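Local coordinates for AvrRxo1-ORF1 (Xanthomonas oryzae pv. oryzicola, PDB 4Z8U), which binds ATP and its partner AvrRxo1-ORF2, and is probably a bacterial effector related to zeta toxins, at the interface of chains A and B. Sequence-based numbering; all coordinates share one arbitrary frame. Chains: chain A/B, AvrRxo1-ORF1.

The interface of chains A and B. Residues chain A 267-268, 271-272; chain B 279-281.
B:Val280 supplies the small apolar centre of this contact, laying its CG1 methyl over the start of the helix that carries A:Ala267 and A:Glu268. CG1 lies 3.8 Å from CA of A:Glu268 and 4.1 Å from the carbonyl O of A:Ala267. OE2 of A:Glu268 and OE1 of A:Glu271 are nearer still to this methyl and lead outward to the polar rim.

There, two glutamates from successive helical turns receive backbone and hydroxyl donors from one short loop. A:Glu271 reaches over with its chain extended beyond CG, and its OE1 accepts the backbone N of B:Val280 through the syn lone pair at 3.0 Å (149° at H). A:Glu268 instead bends at chi2 (82°), turning its carboxylate back alongside the loop, where it meets donors at both oxygens. Its OE1 takes the hydroxyl OG of B:Ser279 on the syn side at 2.6 Å. Its OE2 accepts the backbone N of B:Thr281 at 2.7 Å; this bond is fairly straight (160° at H), although the donor stands well above the carboxylate plane. OG1 of B:Thr281 adds a weak bond to that oxygen.

A:Lys272 lies behind the two carboxylates and also comes up to B:Ser279, where the modelled approach is too short to interpret. Its ammonium NZ makes salt bridges to OE1 of A:Glu271 at 2.8 Å and to OE2 of A:Glu268 at 3.0 Å, tying together the two acceptor groups. This probably offsets the charge of the paired carboxylates and helps to hold them towards the loop.

In the fold, the acceptors belong to helix 267-273, which follows strand 261-263, while the donors lie in the loop between the partner's copy of that helix and its 3-10 helix 284-286. Two-fold symmetry generates a twin with the chains exchanged; this pairing of chains may or may not persist in solution.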
# COMPACT_ATOMS: atom_id res chain seq x y z
N ALA A 267 -1.50 -13.25 -10.10
CA ALA A 267 -2.11 -11.92 -10.37
C ALA A 267 -2.00 -10.95 -9.18
O ALA A 267 -1.86 -9.74 -9.37
CB ALA A 267 -3.61 -12.12 -10.70
N GLU A 268 -2.00 -11.46 -7.95
CA GLU A 268 -1.85 -10.58 -6.77
C GLU A 268 -0.48 -9.96 -6.78
O GLU A 268 -0.33 -8.75 -6.61
CB GLU A 268 -2.09 -11.44 -5.51
CG GLU A 268 -1.75 -10.70 -4.18
CD GLU A 268 -2.87 -9.76 -3.67
OE1 GLU A 268 -2.71 -9.16 -2.51
OE2 GLU A 268 -3.88 -9.51 -4.44
N GLU A 271 -0.12 -7.37 -9.67
CA GLU A 271 -0.66 -6.06 -9.29
C GLU A 271 0.36 -5.29 -8.46
O GLU A 271 0.61 -4.12 -8.63
CB GLU A 271 -1.99 -6.26 -8.56
CG GLU A 271 -2.71 -4.92 -8.34
CD GLU A 271 -4.07 -5.06 -7.69
OE1 GLU A 271 -4.43 -6.13 -7.17
OE2 GLU A 271 -4.74 -3.98 -7.56
N LYS A 272 0.93 -5.98 -7.46
CA LYS A 272 1.86 -5.31 -6.54
C LYS A 272 3.19 -4.88 -7.14
O LYS A 272 3.67 -3.74 -6.89
CB LYS A 272 2.17 -6.26 -5.34
CG LYS A 272 1.06 -6.54 -4.32
CD LYS A 272 -0.30 -5.98 -4.74
CE LYS A 272 -1.41 -6.98 -4.35
NZ LYS A 272 -2.44 -7.11 -5.41
N SER B 279 -6.41 -5.12 -2.59
CA SER B 279 -5.72 -5.78 -3.75
C SER B 279 -6.66 -6.89 -4.22
O SER B 279 -7.67 -7.21 -3.54
CB SER B 279 -4.34 -6.33 -3.28
OG SER B 279 -4.48 -7.28 -2.25
N VAL B 280 -6.35 -7.49 -5.37
CA VAL B 280 -7.26 -8.45 -5.97
C VAL B 280 -7.50 -9.67 -5.05
O VAL B 280 -8.62 -10.14 -5.02
CB VAL B 280 -6.80 -8.74 -7.44
CG1 VAL B 280 -5.44 -9.47 -7.46
CG2 VAL B 280 -7.91 -9.40 -8.28
N THR B 281 -6.50 -10.14 -4.27
CA THR B 281 -6.73 -11.32 -3.38
C THR B 281 -6.22 -11.14 -1.91
O THR B 281 -6.10 -12.09 -1.18
CB THR B 281 -6.14 -12.65 -3.97
OG1 THR B 281 -4.72 -12.58 -3.94
CG2 THR B 281 -6.59 -12.89 -5.44